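Dihydropteridine reductase (Dictyostelium discoideum, PDB 3ORF) catalyses the NADH- or NADPH-dependent reduction of quinonoid dihydropteridines to tetrahydropteridines, probably keeping the tetrahydrobiopterin cofactor of aromatic amino acid hydroxylases in supply. Local coordinates at residues K23-L28 with T90-A95; G29-L34 with D53-P58; K40-K45 with K219-S224; N48-D53 with A60-T65. One frame throughout, in Å; residues are numbered along the deposited sequence.

Contact 1: K23-L28 with T90-A95; sequences KNILVL and TFVCAA. With NAD (nicotinamide-adenine-dinucleotide), chain E.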
# COMPACT_ATOMS: atom_id res chain seq x y z
N LYS A 23 -14.15 17.72 25.06
CA LYS A 23 -13.80 17.24 23.74
C LYS A 23 -13.10 15.88 23.83
O LYS A 23 -12.37 15.64 24.75
CB LYS A 23 -12.95 18.28 23.03
CG LYS A 23 -13.61 19.68 22.93
CD LYS A 23 -14.26 19.87 21.61
CE LYS A 23 -14.24 21.32 21.24
NZ LYS A 23 -15.19 21.57 20.12
N ASN A 24 -13.38 15.00 22.87
CA ASN A 24 -12.74 13.68 22.86
C ASN A 24 -11.67 13.53 21.79
O ASN A 24 -11.89 13.84 20.60
CB ASN A 24 -13.77 12.58 22.68
CG ASN A 24 -14.87 12.67 23.71
OD1 ASN A 24 -14.57 13.04 24.81
ND2 ASN A 24 -16.13 12.35 23.35
N ILE A 25 -10.52 12.97 22.19
CA ILE A 25 -9.57 12.54 21.19
C ILE A 25 -9.35 11.04 21.27
O ILE A 25 -9.18 10.49 22.35
CB ILE A 25 -8.22 13.33 21.27
CG1 ILE A 25 -7.19 12.71 20.31
CG2 ILE A 25 -7.66 13.33 22.68
CD1 ILE A 25 -5.76 13.34 20.39
N LEU A 26 -9.32 10.39 20.12
CA LEU A 26 -9.06 8.97 20.06
C LEU A 26 -7.79 8.63 19.33
O LEU A 26 -7.51 9.19 18.26
CB LEU A 26 -10.22 8.29 19.36
CG LEU A 26 -10.00 6.90 18.79
CD1 LEU A 26 -9.85 6.00 19.88
CD2 LEU A 26 -11.32 6.54 18.18
N VAL A 27 -7.00 7.73 19.88
CA VAL A 27 -5.65 7.51 19.37
C VAL A 27 -5.38 6.00 19.17
O VAL A 27 -5.38 5.25 20.15
CB VAL A 27 -4.57 8.08 20.30
CG1 VAL A 27 -3.16 7.88 19.66
CG2 VAL A 27 -4.82 9.56 20.70
N LEU A 28 -5.19 5.59 17.90
CA LEU A 28 -4.92 4.18 17.56
C LEU A 28 -3.42 4.15 17.67
O LEU A 28 -2.75 5.09 17.18
CB LEU A 28 -5.39 3.88 16.11
CG LEU A 28 -5.22 2.45 15.59
CD1 LEU A 28 -6.06 1.47 16.53
CD2 LEU A 28 -5.67 2.32 14.07
N THR A 90 -11.12 14.66 17.45
CA THR A 90 -9.86 14.43 16.85
C THR A 90 -9.51 12.93 16.92
O THR A 90 -9.62 12.30 18.00
CB THR A 90 -8.77 15.18 17.56
OG1 THR A 90 -8.94 16.59 17.34
CG2 THR A 90 -7.41 14.72 17.05
N PHE A 91 -9.13 12.37 15.77
CA PHE A 91 -8.65 10.99 15.71
C PHE A 91 -7.21 11.01 15.24
O PHE A 91 -6.88 11.77 14.30
CB PHE A 91 -9.49 10.15 14.76
CG PHE A 91 -8.86 8.82 14.46
CD1 PHE A 91 -9.06 7.73 15.32
CD2 PHE A 91 -7.96 8.68 13.38
CE1 PHE A 91 -8.38 6.52 15.11
CE2 PHE A 91 -7.32 7.45 13.14
CZ PHE A 91 -7.55 6.35 14.03
N VAL A 92 -6.33 10.25 15.86
CA VAL A 92 -4.90 10.22 15.41
C VAL A 92 -4.45 8.79 15.31
O VAL A 92 -4.63 8.02 16.25
CB VAL A 92 -3.97 10.90 16.42
CG1 VAL A 92 -2.46 10.77 15.94
CG2 VAL A 92 -4.35 12.37 16.57
N CYS A 93 -3.92 8.38 14.17
CA CYS A 93 -3.32 7.05 14.20
C CYS A 93 -1.82 7.15 14.39
O CYS A 93 -1.07 7.74 13.55
CB CYS A 93 -3.63 6.28 12.93
SG CYS A 93 -2.74 4.70 12.71
N ALA A 94 -1.36 6.64 15.52
CA ALA A 94 0.07 6.67 15.78
C ALA A 94 0.60 5.27 15.80
O ALA A 94 1.68 5.06 16.28
CB ALA A 94 0.39 7.36 17.11
N ALA A 95 -0.19 4.32 15.33
CA ALA A 95 0.20 2.92 15.21
C ALA A 95 1.17 2.77 14.04
O ALA A 95 1.13 3.53 13.07
CB ALA A 95 -1.09 2.04 14.95
PA NAD E . 6.06 2.56 18.76
O1A NAD E . 6.53 1.23 18.29
O2A NAD E . 6.38 3.05 20.12
O5B NAD E . 4.42 2.48 18.78
C5B NAD E . 3.56 2.02 17.80
C4B NAD E . 2.30 1.53 18.53
O4B NAD E . 1.42 1.00 17.50
C3B NAD E . 2.66 0.31 19.42
O3B NAD E . 1.93 0.41 20.62
C2B NAD E . 2.04 -0.88 18.71
O2B NAD E . 1.55 -1.85 19.65
C1B NAD E . 0.85 -0.20 18.00
N9A NAD E . 0.38 -0.90 16.78
C8A NAD E . 1.18 -1.50 15.86
N7A NAD E . 0.39 -1.96 14.88
C5A NAD E . -0.92 -1.69 15.19
C6A NAD E . -2.18 -1.94 14.56
N6A NAD E . -2.28 -2.66 13.42
N1A NAD E . -3.33 -1.49 15.16
C2A NAD E . -3.26 -0.85 16.32
N3A NAD E . -2.08 -0.61 16.93
C4A NAD E . -0.91 -1.03 16.41
O3 NAD E . 6.46 3.55 17.60
PN NAD E . 6.61 5.08 17.62
O1N NAD E . 8.09 5.28 17.73
O2N NAD E . 5.59 5.78 18.51
O5D NAD E . 6.22 5.53 16.11
C5D NAD E . 4.92 6.04 15.76
C4D NAD E . 4.79 6.16 14.23
O4D NAD E . 5.99 6.77 13.68
C3D NAD E . 4.61 4.86 13.44
O3D NAD E . 3.44 5.06 12.58
C2D NAD E . 5.88 4.75 12.58
O2D NAD E . 5.51 4.06 11.37
C1D NAD E . 6.06 6.27 12.31
N1N NAD E . 7.13 7.04 11.54
C2N NAD E . 8.44 7.43 12.07
C3N NAD E . 9.31 8.18 11.21
C7N NAD E . 10.72 8.67 11.63
O7N NAD E . 11.68 8.55 10.84
N7N NAD E . 10.77 9.28 12.83
C4N NAD E . 8.90 8.55 9.90
C5N NAD E . 7.63 8.19 9.43
C6N NAD E . 6.77 7.46 10.23
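The Phe-91 ring meets Leu-26 at its edge, where the methyl Leu-26 CD2 lies in the ring plane, 3.8 Å from Phe-91 CD1. Leu-26 CG is slightly nearer to that same carbon, and Leu-28 CB comes in obliquely at the far end, 3.9 Å from Phe-91 CZ. The ring of Phe-140, tilted only about 20° from that of Phe-91, adds an aromatic neighbour from the next strand. Phe-91 lays its ring along the strand pair, spanning Leu-26 and Leu-28, because its CG is turned opposite the backbone N (chi1 168°). Trimmed to an alanine, this position would probably leave a gap beside Leu-26 CG and Leu-28 CB and the Phe-140 ring without its mate. The second flat group is the adenine of NAD: Ala-95 CB rests over one face, 3.4 Å from C4A, while Leu-28 CD1 approaches C2A at 3.6 Å.

On the other side of the sheet the contact is aliphatic. Ile-25 and Thr-90 run side by side, CG1 to CG2 3.8 Å, and the Thr-90 hydroxyl turns away to Ser-224 of helix 213-225. Between the two layers the parallel backbones alternate donors and acceptors, from Leu-26 N to Thr-90 O through to Ala-94 N, which reaches Leu-28 O at 2.7 Å. Past the strand ends, the Ala-95 carbonyl O accepts a hydrogen bond from NAD O3D at 2.8 Å. Two adjacent parallel strands, 24-28 and 88-93, whose C-terminal ends open onto a dinucleotide are the centre of the Rossmann fold of short-chain dehydrogenases/reductases.

Contact 2: G29-L34 with D53-P58; sequences GGSGAL and DFRENP. With NAD (nicotinamide-adenine-dinucleotide), chain E.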
# COMPACT_ATOMS: atom_id res chain seq x y z
N GLY A 29 -2.86 3.14 18.35
CA GLY A 29 -1.45 3.20 18.66
C GLY A 29 -1.26 4.00 19.93
O GLY A 29 -0.15 4.51 20.22
N GLY A 30 -2.36 4.18 20.66
CA GLY A 30 -2.32 4.96 21.89
C GLY A 30 -1.34 4.54 22.98
O GLY A 30 -1.12 5.31 23.91
N SER A 31 -0.66 3.39 22.85
CA SER A 31 0.33 3.04 23.89
C SER A 31 1.76 3.18 23.43
O SER A 31 2.67 3.00 24.26
CB SER A 31 0.16 1.60 24.36
OG SER A 31 -1.12 1.44 24.97
N GLY A 32 1.96 3.49 22.13
CA GLY A 32 3.33 3.64 21.57
C GLY A 32 3.98 4.89 22.11
O GLY A 32 3.34 5.64 22.85
N ALA A 33 5.22 5.18 21.72
CA ALA A 33 5.86 6.40 22.20
C ALA A 33 5.08 7.66 21.79
O ALA A 33 4.72 8.51 22.63
CB ALA A 33 7.28 6.47 21.70
N LEU A 34 4.80 7.81 20.50
CA LEU A 34 4.09 9.01 20.06
C LEU A 34 2.67 9.03 20.60
O LEU A 34 2.20 10.06 21.11
CB LEU A 34 4.07 9.11 18.50
CG LEU A 34 3.20 10.24 17.95
CD1 LEU A 34 3.72 11.68 18.40
CD2 LEU A 34 3.12 10.05 16.47
N ASP A 53 -4.93 0.01 21.26
CA ASP A 53 -3.58 -0.52 21.02
C ASP A 53 -3.58 -2.03 21.39
O ASP A 53 -4.67 -2.58 21.76
CB ASP A 53 -2.53 0.29 21.80
CG ASP A 53 -1.17 0.24 21.14
OD1 ASP A 53 -0.80 -0.83 20.58
OD2 ASP A 53 -0.47 1.29 21.15
N PHE A 54 -2.43 -2.71 21.25
CA PHE A 54 -2.39 -4.16 21.63
C PHE A 54 -2.34 -4.35 23.15
O PHE A 54 -2.75 -5.39 23.66
CB PHE A 54 -1.27 -4.96 20.92
CG PHE A 54 -1.37 -4.93 19.41
CD1 PHE A 54 -0.26 -4.58 18.63
CD2 PHE A 54 -2.59 -5.18 18.76
CE1 PHE A 54 -0.37 -4.52 17.20
CE2 PHE A 54 -2.69 -5.10 17.33
CZ PHE A 54 -1.59 -4.79 16.59
N ARG A 55 -1.89 -3.33 23.85
CA ARG A 55 -1.83 -3.34 25.31
C ARG A 55 -2.50 -2.01 25.79
O ARG A 55 -2.69 -1.05 24.98
CB ARG A 55 -0.37 -3.52 25.77
CG ARG A 55 0.51 -2.34 25.54
CD ARG A 55 1.99 -2.72 25.29
NE ARG A 55 2.76 -1.53 24.86
CZ ARG A 55 2.86 -1.11 23.59
NH1 ARG A 55 2.27 -1.79 22.61
NH2 ARG A 55 3.54 -0.01 23.30
N GLU A 56 -2.90 -1.98 27.05
CA GLU A 56 -3.65 -0.86 27.61
C GLU A 56 -2.75 0.36 27.76
O GLU A 56 -1.50 0.23 27.88
CB GLU A 56 -4.19 -1.25 29.03
CG GLU A 56 -5.01 -2.59 29.14
CD GLU A 56 -6.45 -2.55 28.54
OE1 GLU A 56 -7.29 -3.39 28.96
OE2 GLU A 56 -6.76 -1.70 27.63
N ASN A 57 -3.38 1.53 27.81
CA ASN A 57 -2.69 2.76 28.21
C ASN A 57 -3.43 3.29 29.41
O ASN A 57 -4.46 3.99 29.24
CB ASN A 57 -2.66 3.85 27.13
CG ASN A 57 -1.89 5.09 27.61
OD1 ASN A 57 -1.56 5.98 26.80
ND2 ASN A 57 -1.60 5.17 28.93
N PRO A 58 -2.93 2.94 30.62
CA PRO A 58 -3.74 3.19 31.83
C PRO A 58 -3.80 4.68 32.07
O PRO A 58 -4.69 5.13 32.71
CB PRO A 58 -2.96 2.46 32.95
CG PRO A 58 -1.52 2.37 32.45
CD PRO A 58 -1.59 2.40 30.93
PA NAD E . 6.06 2.56 18.76
O1A NAD E . 6.53 1.23 18.29
O2A NAD E . 6.38 3.05 20.12
O5B NAD E . 4.42 2.48 18.78
C5B NAD E . 3.56 2.02 17.80
C4B NAD E . 2.30 1.53 18.53
O4B NAD E . 1.42 1.00 17.50
C3B NAD E . 2.66 0.31 19.42
O3B NAD E . 1.93 0.41 20.62
C2B NAD E . 2.04 -0.88 18.71
O2B NAD E . 1.55 -1.85 19.65
C1B NAD E . 0.85 -0.20 18.00
N9A NAD E . 0.38 -0.90 16.78
C8A NAD E . 1.18 -1.50 15.86
N7A NAD E . 0.39 -1.96 14.88
C5A NAD E . -0.92 -1.69 15.19
C6A NAD E . -2.18 -1.94 14.56
N6A NAD E . -2.28 -2.66 13.42
N1A NAD E . -3.33 -1.49 15.16
C2A NAD E . -3.26 -0.85 16.32
N3A NAD E . -2.08 -0.61 16.93
C4A NAD E . -0.91 -1.03 16.41
O3 NAD E . 6.46 3.55 17.60
PN NAD E . 6.61 5.08 17.62
O1N NAD E . 8.09 5.28 17.73
O2N NAD E . 5.59 5.78 18.51
O5D NAD E . 6.22 5.53 16.11
C5D NAD E . 4.92 6.04 15.76
C4D NAD E . 4.79 6.16 14.23
O4D NAD E . 5.99 6.77 13.68
C3D NAD E . 4.61 4.86 13.44
O3D NAD E . 3.44 5.06 12.58
C2D NAD E . 5.88 4.75 12.58
O2D NAD E . 5.51 4.06 11.37
C1D NAD E . 6.06 6.27 12.31
N1N NAD E . 7.13 7.04 11.54
C2N NAD E . 8.44 7.43 12.07
C3N NAD E . 9.31 8.18 11.21
C7N NAD E . 10.72 8.67 11.63
O7N NAD E . 11.68 8.55 10.84
N7N NAD E . 10.77 9.28 12.83
C4N NAD E . 8.90 8.55 9.90
C5N NAD E . 7.63 8.19 9.43
C6N NAD E . 6.77 7.46 10.23
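Ser-31 and Asp-53 form the tight part of this contact. Ser-31 N gives a 2.7 Å hydrogen bond to Asp-53 OD2, meeting it on the anti side and 16° out of the carboxylate plane. The adenosine ribose takes the rest of the grip: NAD O3B donates to Asp-53 OD2 at 2.6 Å and NAD O2B to Asp-53 OD1 at 2.7 Å, while Phe-54 N holds OD1 by its anti lone pair and so steadies the carboxylate. With an alanine here, both ribose hydroxyls and the Ser-31 amide would probably lose their acceptor. Ser-31 OG turns the other way, to Arg-55 O at 2.9 Å, the hydroxyl standing above the carbonyl plane.

The solvent side is looser. Arg-55 lays one guanidinium face over Ser-31 CB, and its NH1 donates to both ribose hydroxyls. Exposed Phe-54 instead lays its ring against the adenine, CZ 3.5 Å from NAD C5A.

Gly-32, lacking a side chain, lets its CA come within 3.2 Å of NAD O5B, and the helix behind it offers Ala-33 N and Leu-34 N to the pyrophosphate. A glycine-rich turn before a helix, facing an acidic residue at the end of the second strand, is the arrangement of NAD(H)-binding Rossmann enzymes.

Contact 3: K40-K45 with K219-S224; sequences KFFKSK and KLFEWS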
# COMPACT_ATOMS: atom_id res chain seq x y z
N LYS A 40 -1.04 12.05 26.74
CA LYS A 40 -0.57 12.81 27.89
C LYS A 40 -0.84 14.31 27.66
O LYS A 40 -1.39 14.98 28.54
CB LYS A 40 0.92 12.57 28.14
CG LYS A 40 1.38 12.67 29.56
CD LYS A 40 2.65 13.54 29.68
CE LYS A 40 3.95 12.74 29.82
NZ LYS A 40 5.02 13.47 30.67
N PHE A 41 -0.44 14.82 26.49
CA PHE A 41 -0.59 16.23 26.21
C PHE A 41 -2.08 16.62 26.11
O PHE A 41 -2.50 17.67 26.62
CB PHE A 41 0.14 16.61 24.89
CG PHE A 41 0.23 18.09 24.67
CD1 PHE A 41 1.37 18.80 25.05
CD2 PHE A 41 -0.87 18.79 24.12
CE1 PHE A 41 1.43 20.25 24.85
CE2 PHE A 41 -0.81 20.20 23.91
CZ PHE A 41 0.34 20.93 24.29
N PHE A 42 -2.89 15.80 25.44
CA PHE A 42 -4.30 16.19 25.39
C PHE A 42 -4.96 16.21 26.75
O PHE A 42 -5.68 17.15 27.07
CB PHE A 42 -5.11 15.40 24.38
CG PHE A 42 -5.00 15.97 22.96
CD1 PHE A 42 -3.75 15.98 22.28
CD2 PHE A 42 -6.11 16.48 22.31
CE1 PHE A 42 -3.62 16.48 20.99
CE2 PHE A 42 -6.01 16.99 20.97
CZ PHE A 42 -4.74 17.03 20.32
N LYS A 43 -4.64 15.20 27.55
CA LYS A 43 -5.13 15.05 28.92
C LYS A 43 -4.76 16.31 29.74
O LYS A 43 -5.62 16.87 30.40
CB LYS A 43 -4.64 13.74 29.53
CG LYS A 43 -5.26 13.38 30.89
CD LYS A 43 -4.71 12.07 31.38
CE LYS A 43 -5.03 11.81 32.87
NZ LYS A 43 -4.80 10.39 33.30
N SER A 44 -3.54 16.84 29.58
CA SER A 44 -3.17 18.10 30.24
C SER A 44 -3.97 19.35 29.84
O SER A 44 -4.04 20.31 30.57
CB SER A 44 -1.66 18.36 30.12
OG SER A 44 -1.34 19.10 28.96
N LYS A 45 -4.59 19.34 28.67
CA LYS A 45 -5.41 20.47 28.22
C LYS A 45 -6.89 20.16 28.49
O LYS A 45 -7.80 20.78 27.94
CB LYS A 45 -5.12 20.73 26.72
CG LYS A 45 -3.67 21.21 26.46
CD LYS A 45 -3.52 22.70 26.81
CE LYS A 45 -2.13 23.20 26.45
NZ LYS A 45 -1.13 22.72 27.42
N LYS A 219 1.33 20.59 17.88
CA LYS A 219 0.78 20.88 16.54
C LYS A 219 -0.62 20.26 16.38
O LYS A 219 -1.58 20.93 15.94
CB LYS A 219 1.72 20.40 15.45
CG LYS A 219 1.27 20.69 14.00
CD LYS A 219 0.93 22.19 13.76
CE LYS A 219 2.18 23.04 13.72
NZ LYS A 219 1.96 24.29 12.85
N LEU A 220 -0.77 19.01 16.81
CA LEU A 220 -2.11 18.35 16.74
C LEU A 220 -3.19 19.09 17.51
O LEU A 220 -4.39 19.16 17.09
CB LEU A 220 -2.05 16.88 17.20
CG LEU A 220 -1.20 15.92 16.27
CD1 LEU A 220 -1.00 14.57 16.89
CD2 LEU A 220 -1.81 15.74 14.91
N PHE A 221 -2.78 19.54 18.70
CA PHE A 221 -3.64 20.33 19.55
C PHE A 221 -4.04 21.66 18.92
O PHE A 221 -5.20 22.00 18.96
CB PHE A 221 -3.04 20.58 20.93
CG PHE A 221 -4.04 21.21 21.89
CD1 PHE A 221 -5.09 20.46 22.39
CD2 PHE A 221 -3.89 22.53 22.31
CE1 PHE A 221 -6.01 21.06 23.32
CE2 PHE A 221 -4.77 23.14 23.23
CZ PHE A 221 -5.85 22.42 23.72
N GLU A 222 -3.08 22.39 18.35
CA GLU A 222 -3.39 23.62 17.59
C GLU A 222 -4.40 23.36 16.45
O GLU A 222 -5.35 24.12 16.29
CB GLU A 222 -2.09 24.32 17.10
CG GLU A 222 -2.24 25.49 16.09
CD GLU A 222 -0.89 25.95 15.40
OE1 GLU A 222 0.12 25.18 15.34
OE2 GLU A 222 -0.85 27.09 14.88
N TRP A 223 -4.24 22.28 15.69
CA TRP A 223 -5.20 22.00 14.64
C TRP A 223 -6.56 21.58 15.21
O TRP A 223 -7.55 21.83 14.60
CB TRP A 223 -4.72 20.89 13.69
CG TRP A 223 -3.50 21.19 12.79
CD1 TRP A 223 -3.05 22.40 12.34
CD2 TRP A 223 -2.60 20.20 12.25
NE1 TRP A 223 -1.91 22.22 11.55
CE2 TRP A 223 -1.64 20.89 11.47
CE3 TRP A 223 -2.55 18.80 12.33
CZ2 TRP A 223 -0.61 20.22 10.82
CZ3 TRP A 223 -1.51 18.12 11.65
CH2 TRP A 223 -0.56 18.84 10.93
N SER A 224 -6.56 20.90 16.35
CA SER A 224 -7.81 20.45 17.02
C SER A 224 -8.72 21.58 17.57
O SER A 224 -9.92 21.39 17.63
CB SER A 224 -7.46 19.54 18.17
OG SER A 224 -6.86 18.41 17.59
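Phe-221 meets both Phe-41 and Phe-42 in an aromatic cluster that joins two helices, 33-44 and 213-225, packed on the same side of the Rossmann sheet. Its CG is anti to the backbone N (chi1 -171°), which directs the ring at the other helix. There it plays two roles. Toward Phe-42 it presents an edge: Phe-221 CD1 lies over the Phe-42 face, 3.9 Å from CE2, in a T-shaped pair with planes at 83°. Toward Phe-41 it presents a face, which the Phe-41 edge meets in an offset edge-to-face pair inclined at 64°, with Phe-41 CE2 3.7 Å from Phe-221 CB.

That same face also takes the aliphatic part of Lys-45. A CH-pi contact sets Lys-45 CG 3.9 Å from the ring centroid, and CB is closer still to the rim, 3.5 Å from Phe-221 CZ; the lysine chain bends over the ring before its end leads off. Trp-47, from the loop that follows, meets both Phe-42 and Phe-221 and extends the cluster.

The end of the Phe-42 ring rests against the backbone of helix 213-225, its CZ 3.6 Å from Phe-221 CA. Ser-224 OG, bonded also to Thr-90 of the sheet, lies in the plane of the Phe-42 ring, 3.7 Å from CZ, and donates back to Leu-220 O at 2.6 Å.

Contact 4: N48-D53 with A60-T65; sequences NTISID and ADHSFT. With NAD (nicotinamide-adenine-dinucleotide), chain E.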
# COMPACT_ATOMS: atom_id res chain seq x y z
N ASN A 48 -10.86 14.69 27.03
CA ASN A 48 -11.06 13.32 27.37
C ASN A 48 -10.27 12.50 26.29
O ASN A 48 -10.35 12.78 25.07
CB ASN A 48 -12.55 13.11 27.30
CG ASN A 48 -13.01 11.92 28.05
OD1 ASN A 48 -13.26 10.88 27.45
ND2 ASN A 48 -13.16 12.05 29.37
N THR A 49 -9.48 11.53 26.76
CA THR A 49 -8.62 10.73 25.89
C THR A 49 -9.02 9.26 25.81
O THR A 49 -9.39 8.67 26.83
CB THR A 49 -7.19 10.77 26.40
OG1 THR A 49 -7.15 10.25 27.75
CG2 THR A 49 -6.66 12.18 26.36
N ILE A 50 -8.92 8.66 24.62
CA ILE A 50 -9.24 7.24 24.43
C ILE A 50 -8.12 6.58 23.62
O ILE A 50 -7.63 7.19 22.63
CB ILE A 50 -10.52 7.06 23.66
CG1 ILE A 50 -11.69 7.66 24.42
CG2 ILE A 50 -10.78 5.60 23.44
CD1 ILE A 50 -12.61 8.30 23.52
N SER A 51 -7.71 5.37 24.00
CA SER A 51 -6.57 4.70 23.36
C SER A 51 -6.97 3.31 22.92
O SER A 51 -7.58 2.57 23.69
CB SER A 51 -5.35 4.68 24.32
OG SER A 51 -4.29 3.81 23.92
N ILE A 52 -6.71 2.98 21.65
CA ILE A 52 -6.78 1.59 21.16
C ILE A 52 -5.35 1.18 20.79
O ILE A 52 -4.63 1.91 20.10
CB ILE A 52 -7.71 1.45 19.90
CG1 ILE A 52 -9.14 1.98 20.15
CG2 ILE A 52 -7.71 0.01 19.35
CD1 ILE A 52 -9.91 2.36 18.81
N ASP A 53 -4.93 0.01 21.26
CA ASP A 53 -3.58 -0.52 21.02
C ASP A 53 -3.58 -2.03 21.39
O ASP A 53 -4.67 -2.58 21.76
CB ASP A 53 -2.53 0.29 21.80
CG ASP A 53 -1.17 0.24 21.14
OD1 ASP A 53 -0.80 -0.83 20.58
OD2 ASP A 53 -0.47 1.29 21.15
N ALA A 60 -4.65 6.84 29.89
CA ALA A 60 -5.79 7.35 29.17
C ALA A 60 -7.08 7.13 29.96
O ALA A 60 -7.18 6.19 30.78
CB ALA A 60 -5.90 6.70 27.82
N ASP A 61 -8.06 7.99 29.66
CA ASP A 61 -9.35 7.99 30.33
C ASP A 61 -10.14 6.76 29.93
O ASP A 61 -10.85 6.18 30.75
CB ASP A 61 -10.10 9.35 30.14
CG ASP A 61 -9.30 10.54 30.74
OD1 ASP A 61 -8.79 10.41 31.89
OD2 ASP A 61 -9.10 11.56 30.04
N HIS A 62 -9.99 6.35 28.68
CA HIS A 62 -10.53 5.08 28.28
C HIS A 62 -9.50 4.34 27.46
O HIS A 62 -8.91 4.92 26.55
CB HIS A 62 -11.77 5.26 27.43
CG HIS A 62 -12.90 5.97 28.10
ND1 HIS A 62 -13.91 5.30 28.76
CD2 HIS A 62 -13.22 7.28 28.15
CE1 HIS A 62 -14.80 6.17 29.21
NE2 HIS A 62 -14.41 7.39 28.84
N SER A 63 -9.30 3.07 27.74
CA SER A 63 -8.28 2.32 27.01
C SER A 63 -8.84 0.98 26.53
O SER A 63 -9.45 0.25 27.32
CB SER A 63 -7.00 2.14 27.87
OG SER A 63 -6.13 1.16 27.32
N PHE A 64 -8.62 0.67 25.26
CA PHE A 64 -9.12 -0.57 24.66
C PHE A 64 -7.99 -1.36 24.05
O PHE A 64 -7.02 -0.80 23.52
CB PHE A 64 -10.20 -0.31 23.60
CG PHE A 64 -11.45 0.33 24.15
CD1 PHE A 64 -11.59 1.72 24.14
CD2 PHE A 64 -12.46 -0.44 24.71
CE1 PHE A 64 -12.70 2.33 24.67
CE2 PHE A 64 -13.60 0.17 25.24
CZ PHE A 64 -13.72 1.56 25.23
N THR A 65 -8.15 -2.67 24.07
CA THR A 65 -7.16 -3.58 23.63
C THR A 65 -7.77 -4.28 22.43
O THR A 65 -9.00 -4.57 22.43
CB THR A 65 -6.84 -4.53 24.79
OG1 THR A 65 -5.46 -4.52 25.00
CG2 THR A 65 -7.43 -5.97 24.63
PA NAD E . 6.06 2.56 18.76
O1A NAD E . 6.53 1.23 18.29
O2A NAD E . 6.38 3.05 20.12
O5B NAD E . 4.42 2.48 18.78
C5B NAD E . 3.56 2.02 17.80
C4B NAD E . 2.30 1.53 18.53
O4B NAD E . 1.42 1.00 17.50
C3B NAD E . 2.66 0.31 19.42
O3B NAD E . 1.93 0.41 20.62
C2B NAD E . 2.04 -0.88 18.71
O2B NAD E . 1.55 -1.85 19.65
C1B NAD E . 0.85 -0.20 18.00
N9A NAD E . 0.38 -0.90 16.78
C8A NAD E . 1.18 -1.50 15.86
N7A NAD E . 0.39 -1.96 14.88
C5A NAD E . -0.92 -1.69 15.19
C6A NAD E . -2.18 -1.94 14.56
N6A NAD E . -2.28 -2.66 13.42
N1A NAD E . -3.33 -1.49 15.16
C2A NAD E . -3.26 -0.85 16.32
N3A NAD E . -2.08 -0.61 16.93
C4A NAD E . -0.91 -1.03 16.41
O3 NAD E . 6.46 3.55 17.60
PN NAD E . 6.61 5.08 17.62
O1N NAD E . 8.09 5.28 17.73
O2N NAD E . 5.59 5.78 18.51
O5D NAD E . 6.22 5.53 16.11
C5D NAD E . 4.92 6.04 15.76
C4D NAD E . 4.79 6.16 14.23
O4D NAD E . 5.99 6.77 13.68
C3D NAD E . 4.61 4.86 13.44
O3D NAD E . 3.44 5.06 12.58
C2D NAD E . 5.88 4.75 12.58
O2D NAD E . 5.51 4.06 11.37
C1D NAD E . 6.06 6.27 12.31
N1N NAD E . 7.13 7.04 11.54
C2N NAD E . 8.44 7.43 12.07
C3N NAD E . 9.31 8.18 11.21
C7N NAD E . 10.72 8.67 11.63
O7N NAD E . 11.68 8.55 10.84
N7N NAD E . 10.77 9.28 12.83
C4N NAD E . 8.90 8.55 9.90
C5N NAD E . 7.63 8.19 9.43
C6N NAD E . 6.77 7.46 10.23
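The outer margin of the Rossmann sheet, where parallel strand 62-65 is laid against 48-53, is a worked case of a sheet edge whose pairing begins with side chains. At its start Thr-49 and Asp-61 grip each other reciprocally. Thr-49 OG1 sits between its own backbone N and carbonyl carbon (chi1 59°), and there it accepts from Asp-61 N at 3.1 Å along a nearly straight line (165°). Asp-61 OD2 answers with two weak bonds, from Thr-49 N and from Thr-49 OG1, both at 3.3 Å. The carboxylate thus occupies a backbone N-H just before regular pairing sets in.

From there the backbones take over: His-62 N donates to Thr-49 O, Ser-51 N to His-62 O, and Phe-64 N to Ser-51 O at 2.7 Å, the shortest of the series. The final bond, Asp-53 N to Phe-64 O, stretches to 3.2 Å.

The two faces differ in chemistry. On one, Ile-50 and Phe-64 lie alongside each other, the methyl Ile-50 CG2 in the ring plane at the edge, 4.0 Å from CE1. His-62 continues this row; its own edge receives Asn-48 OD1 at 3.7 Å from CD2, the amide turned 56° from the imidazole. The opposite face carries Ser-51 and Ser-63, the latter's hydroxyl engaged by Asn-57 and Glu-56 of the intervening loop.

Helix 71-82 packs Val-77 and Ile-81 against Ile-52 and Phe-64, helix 33-44 sets Val-39 against Thr-49 and Ala-60, and strand 24-28 pairs with the inner side of 48-53.

In the fold
Contacts 1 and 4 belong to one parallel sheet, since strands 24-28 and 48-53 are neighbours, yet contact 1 is buried and its side chains are mostly apolar whereas contact 4, nearer the margin, mixes hydroxyls, a carboxylate and an imidazole with its isoleucines. Contact 2 continues both strands into loops and shares Asp-53 with contact 4; here charge and hydroxyl chemistry address the cofactor, which contact 1 also meets through Leu-28, Ala-94 and Ala-95. Contact 3 lies about 17 Å from contact 2, centre to centre, although both draw on helix 33-44. It is partly buried, aromatic, and tied to contact 1 by Ile-25 against Phe-42 and by Thr-90 with Ser-224.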